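Local coordinates for globin protein (Ramazzottius varieornatus, PDB 5ZIQ) that binds heme through two axial histidines and, as a member of the globin family, probably binds oxygen, its physiological role being unsettled, at residues A[42-51]-A[81-92]. Residues are numbered along the deposited sequence; the frame is centred on the assembly and turned at random.
Sequences LESAGKEMLL and FEEAALAHITPY. With HEM (protoporphyrin IX containing Fe), chain E.
G46 and A85 meet where 42-51 of helix 42-56 and 81-92 of helix 79-97 cross; the axes of these segments approach to 7.6 Å at 100°. G46 CA makes a C-H...O contact with A85 O, and a CB on G46 would clash with that oxygen. A85 CB rests on the backbone at K47 N.

Two knobs fill holes beside this point. I89 enters among L42, A45, G46 and M49; chi1 near -174° and chi2 near 63° together carry I89 CD1 to M49 SD, 3.6 Å away. L50 enters among F81, A84, A85 and H88. Its CD1 lies against the backbone at A84 and A85, while CD2 makes a CH-pi contact over one face of the H88 ring, 4.3 Å from the centroid. K47 CG, L50 CB and L51 CD2 lie against the F81 ring.

The polar contacts lie around K47. A water accepts from K47 NZ and donates to E82 OE2, and K47 NZ also donates to R76 O. The K47 NZ-E43 OE2 salt bridge is long.

On the heme side, H88 NE2 binds the iron at 2.1 Å, and H116 is the other axial ligand. H88 ND1 donates to A84 O at 2.8 Å, nearly in the ring plane; with the iron on NE2, this bond helps fix the ring's rotation. The Y92 ring has heme CBC over one face and M49 CE obliquely near CE2. Replacing Y92 with alanine would remove the ring and is likely to leave the heme vinyl and the M49 methyl without their shared aromatic neighbour. The close crossing at a glycine, with the distal histidine on the second helix, is the B/E helix contact of the globin fold, here in a hexacoordinated heme pocket.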
ATOM      1  N   LEU A  42       2.609   3.303 -11.340  1.00  8.71           N
ATOM      2  CA  LEU A  42       1.791   3.088 -10.129  1.00  8.56           C
ATOM      3  C   LEU A  42       0.611   2.132 -10.347  1.00  8.91           C
ATOM      4  O   LEU A  42       0.362   1.269  -9.512  1.00  9.21           O
ATOM      5  CB  LEU A  42       1.289   4.416  -9.536  1.00 10.04           C
ATOM      6  CG  LEU A  42       2.344   5.232  -8.764  1.00  9.83           C
ATOM      7  CD1 LEU A  42       1.770   6.591  -8.410  1.00 11.22           C
ATOM      8  CD2 LEU A  42       2.783   4.499  -7.479  1.00 11.02           C
ATOM      9  N   GLU A  43      -0.100   2.262 -11.469  1.00  8.88           N
ATOM     10  CA  GLU A  43      -1.260   1.418 -11.695  1.00  8.87           C
ATOM     11  C   GLU A  43      -0.817  -0.052 -11.798  1.00  9.25           C
ATOM     12  O   GLU A  43      -1.430  -0.936 -11.195  1.00  9.56           O
ATOM     13  CB  GLU A  43      -2.031   1.846 -12.950  1.00  9.31           C
ATOM     14  CG  GLU A  43      -3.304   1.013 -13.153  1.00 10.79           C
ATOM     15  CD  GLU A  43      -4.147   1.533 -14.291  1.00 13.79           C
ATOM     16  OE1 GLU A  43      -4.140   2.770 -14.489  1.00 14.74           O
ATOM     17  OE2 GLU A  43      -4.814   0.713 -14.963  1.00 17.29           O
ATOM     18  N   SER A  44       0.263  -0.297 -12.531  0.70  9.66           N
ATOM     19  CA  SER A  44       0.819  -1.638 -12.624  0.70 10.85           C
ATOM     20  C   SER A  44       1.194  -2.195 -11.256  0.70  9.98           C
ATOM     21  O   SER A  44       0.910  -3.363 -10.967  0.70 10.95           O
ATOM     22  CB  SER A  44       2.027  -1.628 -13.550  0.70 11.46           C
ATOM     23  OG  SER A  44       1.622  -1.334 -14.875  0.70 13.43           O
ATOM     24  N   ALA A  45       1.792  -1.357 -10.411  1.00  9.55           N
ATOM     25  CA  ALA A  45       2.173  -1.762  -9.035  1.00  9.70           C
ATOM     26  C   ALA A  45       0.937  -2.174  -8.241  1.00 10.16           C
ATOM     27  O   ALA A  45       0.946  -3.193  -7.579  1.00 10.58           O
ATOM     28  CB  ALA A  45       2.928  -0.642  -8.333  1.00 12.01           C
ATOM     29  N   GLY A  46      -0.127  -1.370  -8.314  1.00  9.59           N
ATOM     30  CA  GLY A  46      -1.385  -1.696  -7.654  1.00  9.92           C
ATOM     31  C   GLY A  46      -1.966  -3.024  -8.112  1.00  9.65           C
ATOM     32  O   GLY A  46      -2.456  -3.804  -7.292  1.00 10.26           O
ATOM     33  N   LYS A  47      -1.919  -3.284  -9.424  1.00 10.10           N
ATOM     34  CA  LYS A  47      -2.388  -4.564  -9.964  1.00 10.72           C
ATOM     35  C   LYS A  47      -1.563  -5.714  -9.385  1.00 10.76           C
ATOM     36  O   LYS A  47      -2.126  -6.720  -8.939  1.00 11.73           O
ATOM     37  CB  LYS A  47      -2.331  -4.576 -11.494  1.00 10.29           C
ATOM     38  CG  LYS A  47      -3.310  -3.633 -12.162  1.00 11.86           C
ATOM     39  CD  LYS A  47      -3.123  -3.682 -13.686  1.00 13.85           C
ATOM     40  CE  LYS A  47      -3.961  -2.618 -14.372  1.00 15.22           C
ATOM     41  NZ  LYS A  47      -3.770  -2.629 -15.850  1.00 19.29           N
ATOM     42  N   GLU A  48      -0.241  -5.546  -9.360  0.50 11.39           N
ATOM     43  CA  GLU A  48       0.673  -6.547  -8.793  0.50 12.29           C
ATOM     44  C   GLU A  48       0.323  -6.835  -7.334  0.50 12.27           C
ATOM     45  O   GLU A  48       0.248  -7.994  -6.924  0.50 12.82           O
ATOM     46  CB  GLU A  48       2.129  -6.077  -8.898  0.50 14.33           C
ATOM     47  CG  GLU A  48       2.740  -6.150 -10.286  0.50 16.65           C
ATOM     48  CD  GLU A  48       4.204  -5.742 -10.301  0.50 20.06           C
ATOM     49  OE1 GLU A  48       4.897  -6.039 -11.296  0.50 22.62           O
ATOM     50  OE2 GLU A  48       4.668  -5.122  -9.317  0.50 21.22           O
ATOM     51  N   MET A  49       0.065  -5.774  -6.572  1.00 11.85           N
ATOM     52  CA  MET A  49      -0.259  -5.915  -5.140  1.00 11.57           C
ATOM     53  C   MET A  49      -1.492  -6.747  -4.916  1.00 12.06           C
ATOM     54  O   MET A  49      -1.462  -7.662  -4.073  1.00 12.39           O
ATOM     55  CB  MET A  49      -0.447  -4.568  -4.488  1.00 13.22           C
ATOM     56  CG  MET A  49       0.835  -3.769  -4.481  1.00 14.57           C
ATOM     57  SD  MET A  49       0.557  -2.088  -3.940  1.00 16.29           S
ATOM     58  CE  MET A  49       0.015  -2.526  -2.297  1.00 10.42           C
ATOM     59  N   LEU A  50      -2.575  -6.412  -5.627  1.00 11.91           N
ATOM     60  CA  LEU A  50      -3.834  -7.144  -5.438  1.00 12.47           C
ATOM     61  C   LEU A  50      -3.737  -8.590  -5.881  1.00 13.14           C
ATOM     62  O   LEU A  50      -4.229  -9.467  -5.187  1.00 13.67           O
ATOM     63  CB  LEU A  50      -5.029  -6.460  -6.108  1.00 13.75           C
ATOM     64  CG  LEU A  50      -5.493  -5.129  -5.479  1.00 13.90           C
ATOM     65  CD1 LEU A  50      -6.725  -4.630  -6.214  1.00 15.77           C
ATOM     66  CD2 LEU A  50      -5.775  -5.186  -3.984  1.00 16.35           C
ATOM     67  N   LEU A  51      -3.084  -8.842  -7.016  1.00 13.19           N
ATOM     68  CA  LEU A  51      -2.867 -10.218  -7.465  1.00 13.91           C
ATOM     69  C   LEU A  51      -2.053 -11.005  -6.438  1.00 14.10           C
ATOM     70  O   LEU A  51      -2.370 -12.175  -6.178  1.00 16.60           O
ATOM     71  CB  LEU A  51      -2.240 -10.278  -8.863  1.00 14.37           C
ATOM     72  CG  LEU A  51      -3.119  -9.681  -9.964  1.00 14.20           C
ATOM     73  CD1 LEU A  51      -2.371  -9.653 -11.283  1.00 18.10           C
ATOM     74  CD2 LEU A  51      -4.496 -10.354 -10.099  1.00 17.17           C
ATOM     75  N   PHE A  81     -11.138  -3.838 -11.811  1.00 11.48           N
ATOM     76  CA  PHE A  81      -9.831  -4.178 -11.259  1.00 10.67           C
ATOM     77  C   PHE A  81      -8.834  -3.013 -11.302  1.00 10.46           C
ATOM     78  O   PHE A  81      -8.133  -2.775 -10.306  1.00 11.40           O
ATOM     79  CB  PHE A  81      -9.259  -5.437 -11.901  1.00 11.31           C
ATOM     80  CG  PHE A  81      -8.043  -5.956 -11.196  1.00 13.30           C
ATOM     81  CD1 PHE A  81      -8.151  -6.552  -9.930  1.00 14.23           C
ATOM     82  CD2 PHE A  81      -6.789  -5.814 -11.766  1.00 14.06           C
ATOM     83  CE1 PHE A  81      -7.020  -7.030  -9.269  1.00 16.29           C
ATOM     84  CE2 PHE A  81      -5.653  -6.296 -11.119  1.00 14.78           C
ATOM     85  CZ  PHE A  81      -5.763  -6.894  -9.866  1.00 16.22           C
ATOM     86  N   GLU A  82      -8.808  -2.285 -12.423  1.00 10.94           N
ATOM     87  CA  GLU A  82      -7.997  -1.063 -12.560  1.00 11.07           C
ATOM     88  C   GLU A  82      -8.362  -0.071 -11.439  1.00 11.38           C
ATOM     89  O   GLU A  82      -7.464   0.482 -10.792  1.00 12.90           O
ATOM     90  CB  GLU A  82      -8.200  -0.408 -13.938  1.00 11.95           C
ATOM     91  CG  GLU A  82      -7.636  -1.157 -15.147  1.00 15.04           C
ATOM     92  CD  GLU A  82      -8.355  -0.842 -16.476  1.00 19.28           C
ATOM     93  OE1 GLU A  82      -9.159   0.110 -16.591  1.00 18.91           O
ATOM     94  OE2 GLU A  82      -8.148  -1.585 -17.441  1.00 26.93           O
ATOM     95  N   GLU A  83      -9.672   0.079 -11.154  1.00 10.63           N
ATOM     96  CA  GLU A  83     -10.112   1.013 -10.103  1.00 10.19           C
ATOM     97  C   GLU A  83      -9.620   0.552  -8.738  1.00 10.29           C
ATOM     98  O   GLU A  83      -9.106   1.360  -7.967  1.00 11.02           O
ATOM     99  CB  GLU A  83     -11.635   1.221 -10.121  1.00 11.95           C
ATOM    100  CG  GLU A  83     -12.084   1.996 -11.356  1.00 13.33           C
ATOM    101  CD  GLU A  83     -13.554   1.813 -11.720  1.00 18.91           C
ATOM    102  OE1 GLU A  83     -14.017   2.537 -12.623  1.00 22.91           O
ATOM    103  OE2 GLU A  83     -14.248   0.938 -11.153  1.00 23.33           O
ATOM    104  N   ALA A  84      -9.766  -0.748  -8.451  1.00 10.38           N
ATOM    105  CA  ALA A  84      -9.352  -1.285  -7.154  1.00 10.17           C
ATOM    106  C   ALA A  84      -7.833  -1.234  -6.975  1.00 10.14           C
ATOM    107  O   ALA A  84      -7.335  -0.913  -5.894  1.00 10.90           O
ATOM    108  CB  ALA A  84      -9.879  -2.706  -6.975  1.00 11.36           C
ATOM    109  N   ALA A  85      -7.116  -1.512  -8.056  1.00 10.10           N
ATOM    110  CA  ALA A  85      -5.660  -1.459  -8.038  1.00 10.39           C
ATOM    111  C   ALA A  85      -5.180  -0.046  -7.708  1.00 10.91           C
ATOM    112  O   ALA A  85      -4.292   0.133  -6.856  1.00 10.70           O
ATOM    113  CB  ALA A  85      -5.103  -1.940  -9.366  1.00 11.00           C
ATOM    114  N   LEU A  86      -5.802   0.957  -8.349  1.00 10.07           N
ATOM    115  CA  LEU A  86      -5.437   2.340  -8.070  1.00  9.80           C
ATOM    116  C   LEU A  86      -5.792   2.741  -6.647  1.00  9.91           C
ATOM    117  O   LEU A  86      -5.043   3.472  -6.019  1.00  9.85           O
ATOM    118  CB  LEU A  86      -6.066   3.290  -9.083  1.00 10.59           C
ATOM    119  CG  LEU A  86      -5.398   3.204 -10.450  1.00 11.26           C
ATOM    120  CD1 LEU A  86      -6.272   3.906 -11.481  1.00 12.53           C
ATOM    121  CD2 LEU A  86      -4.004   3.830 -10.396  1.00 11.17           C
ATOM    122  N   ALA A  87      -6.923   2.232  -6.128  1.00  9.16           N
ATOM    123  CA  ALA A  87      -7.315   2.547  -4.746  1.00  9.15           C
ATOM    124  C   ALA A  87      -6.313   2.000  -3.739  1.00 10.06           C
ATOM    125  O   ALA A  87      -6.066   2.632  -2.712  1.00 11.49           O
ATOM    126  CB  ALA A  87      -8.716   2.013  -4.443  1.00 10.03           C
ATOM    127  N   HIS A  88      -5.674   0.880  -4.078  1.00 10.36           N
ATOM    128  CA  HIS A  88      -4.763   0.217  -3.145  1.00 11.04           C
ATOM    129  C   HIS A  88      -3.322   0.673  -3.149  1.00 12.07           C
ATOM    130  O   HIS A  88      -2.602   0.494  -2.173  1.00 17.05           O
ATOM    131  CB  HIS A  88      -4.975  -1.293  -3.183  1.00 11.21           C
ATOM    132  CG  HIS A  88      -6.272  -1.633  -2.535  1.00 10.67           C
ATOM    133  ND1 HIS A  88      -7.472  -1.480  -3.191  1.00 11.29           N
ATOM    134  CD2 HIS A  88      -6.579  -1.861  -1.238  1.00 10.34           C
ATOM    135  CE1 HIS A  88      -8.467  -1.659  -2.348  1.00 11.34           C
ATOM    136  NE2 HIS A  88      -7.952  -1.878  -1.148  1.00  9.63           N
ATOM    137  N   ILE A  89      -2.917   1.310  -4.240  1.00  8.93           N
ATOM    138  CA  ILE A  89      -1.578   1.869  -4.316  1.00  9.75           C
ATOM    139  C   ILE A  89      -1.584   3.373  -3.990  1.00  9.89           C
ATOM    140  O   ILE A  89      -0.625   3.885  -3.427  1.00  9.76           O
ATOM    141  CB  ILE A  89      -0.911   1.574  -5.693  1.00 10.70           C
ATOM    142  CG1 ILE A  89       0.548   2.025  -5.715  1.00 12.54           C
ATOM    143  CG2 ILE A  89      -1.627   2.250  -6.854  1.00 12.20           C
ATOM    144  CD1 ILE A  89       1.436   1.301  -4.735  1.00 15.98           C
ATOM    145  N   THR A  90      -2.652   4.068  -4.386  1.00  9.82           N
ATOM    146  CA  THR A  90      -2.660   5.532  -4.317  1.00  9.87           C
ATOM    147  C   THR A  90      -2.341   6.068  -2.915  1.00  8.42           C
ATOM    148  O   THR A  90      -1.519   6.970  -2.813  1.00  8.41           O
ATOM    149  CB  THR A  90      -3.966   6.128  -4.877  1.00  9.94           C
ATOM    150  OG1 THR A  90      -4.004   5.946  -6.304  1.00 11.72           O
ATOM    151  CG2 THR A  90      -4.098   7.612  -4.555  1.00 13.21           C
ATOM    152  N   PRO A  91      -2.963   5.519  -1.848  1.00  8.29           N
ATOM    153  CA  PRO A  91      -2.663   6.126  -0.529  1.00  8.82           C
ATOM    154  C   PRO A  91      -1.192   6.018  -0.112  1.00  9.20           C
ATOM    155  O   PRO A  91      -0.706   6.865   0.616  1.00  9.82           O
ATOM    156  CB  PRO A  91      -3.577   5.353   0.441  1.00  9.67           C
ATOM    157  CG  PRO A  91      -4.737   4.990  -0.409  1.00 10.56           C
ATOM    158  CD  PRO A  91      -4.097   4.575  -1.726  1.00  8.35           C
ATOM    159  N   TYR A  92      -0.488   4.972  -0.557  1.00  8.73           N
ATOM    160  CA  TYR A  92       0.937   4.838  -0.265  1.00  8.60           C
ATOM    161  C   TYR A  92       1.728   5.904  -1.000  1.00  8.62           C
ATOM    162  O   TYR A  92       2.616   6.531  -0.431  1.00  9.62           O
ATOM    163  CB  TYR A  92       1.448   3.441  -0.638  1.00  9.11           C
ATOM    164  CG  TYR A  92       0.961   2.350   0.285  1.00  9.81           C
ATOM    165  CD1 TYR A  92       1.410   2.280   1.631  1.00  9.35           C
ATOM    166  CD2 TYR A  92       0.082   1.362  -0.188  1.00  9.81           C
ATOM    167  CE1 TYR A  92       0.982   1.271   2.466  1.00 11.89           C
ATOM    168  CE2 TYR A  92      -0.331   0.322   0.631  1.00 11.21           C
ATOM    169  CZ  TYR A  92       0.107   0.298   1.963  1.00 11.60           C
ATOM    170  OH  TYR A  92      -0.310  -0.709   2.788  1.00 13.56           O
TER
HETATM  171  CHA HEM E1001     -11.581   0.162  -0.484  0.50 13.79           C
HETATM  172  CHB HEM E1001     -10.278  -4.419   0.323  0.50 12.58           C
HETATM  173  CHC HEM E1001      -6.357  -2.692   2.707  0.50 11.33           C
HETATM  174  CHD HEM E1001      -6.974   1.462   0.283  0.50 10.15           C
HETATM  175  C1A HEM E1001     -11.608  -1.210  -0.410  0.50 12.99           C
HETATM  176  C2A HEM E1001     -12.717  -2.021  -0.756  0.50 13.81           C
HETATM  177  C3A HEM E1001     -12.356  -3.315  -0.529  0.50 12.82           C
HETATM  178  C4A HEM E1001     -11.023  -3.317  -0.053  0.50 12.68           C
HETATM  179  CMA HEM E1001     -13.210  -4.531  -0.771  0.50 13.73           C
HETATM  180  CAA HEM E1001     -14.046  -1.521  -1.277  0.50 16.70           C
HETATM  181  CBA HEM E1001     -14.326  -2.050  -2.690  0.50 20.81           C
HETATM  182  CGA HEM E1001     -13.382  -1.425  -3.680  0.50 25.11           C
HETATM  183  O1A HEM E1001     -13.203  -0.187  -3.678  0.50 28.02           O
HETATM  184  O2A HEM E1001     -12.771  -2.137  -4.501  0.50 27.28           O
HETATM  185  C1B HEM E1001      -9.110  -4.343   1.103  0.50 12.57           C
HETATM  186  C2B HEM E1001      -8.495  -5.459   1.724  0.50 13.60           C
HETATM  187  C3B HEM E1001      -7.398  -5.005   2.401  0.50 13.02           C
HETATM  188  C4B HEM E1001      -7.332  -3.545   2.169  0.50 11.61           C
HETATM  189  CMB HEM E1001      -8.989  -6.886   1.658  0.50 15.58           C
HETATM  190  CAB HEM E1001      -6.448  -5.793   3.199  0.50 13.99           C
HETATM  191  CBB HEM E1001      -5.983  -6.944   2.715  0.50 15.02           C
HETATM  192  C1C HEM E1001      -6.108  -1.430   2.187  0.50  9.58           C
HETATM  193  C2C HEM E1001      -4.927  -0.693   2.300  0.50  9.32           C
HETATM  194  C3C HEM E1001      -5.105   0.486   1.582  0.50  9.54           C
HETATM  195  C4C HEM E1001      -6.409   0.463   1.034  0.50  9.89           C
HETATM  196  CMC HEM E1001      -3.693  -1.106   3.057  0.50  9.61           C
HETATM  197  CAC HEM E1001      -4.155   1.593   1.374  0.50  9.59           C
HETATM  198  CBC HEM E1001      -3.012   1.673   2.024  0.50  9.00           C
HETATM  199  C1D HEM E1001      -8.325   1.427  -0.056  0.50 10.76           C
HETATM  200  C2D HEM E1001      -8.994   2.614  -0.619  0.50 11.31           C
HETATM  201  C3D HEM E1001     -10.274   2.254  -0.833  0.50 12.55           C
HETATM  202  C4D HEM E1001     -10.384   0.851  -0.393  0.50 12.64           C
HETATM  203  CMD HEM E1001      -8.352   3.957  -0.891  0.50 10.64           C
HETATM  204  CAD HEM E1001     -11.376   3.127  -1.403  0.50 14.87           C
HETATM  205  CBD HEM E1001     -12.236   3.622  -0.247  0.50 18.95           C
HETATM  206  CGD HEM E1001     -13.362   4.499  -0.736  0.50 21.64           C
HETATM  207  O1D HEM E1001     -13.320   4.973  -1.890  0.50 22.65           O
HETATM  208  O2D HEM E1001     -14.336   4.754   0.015  0.50 21.66           O
HETATM  209  NA  HEM E1001     -10.593  -2.012   0.052  0.50 12.07           N
HETATM  210  NB  HEM E1001      -8.398  -3.260   1.417  0.50 11.79           N
HETATM  211  NC  HEM E1001      -6.991  -0.705   1.432  0.50  9.82           N
HETATM  212  ND  HEM E1001      -9.193   0.398   0.058  0.50 11.92           N
HETATM  213 FE   HEM E1001      -8.824  -1.354   0.721  0.50 10.96          FE
HETATM  214  O   HOH W   1      -5.487  -1.409 -17.851  1.00 23.23           O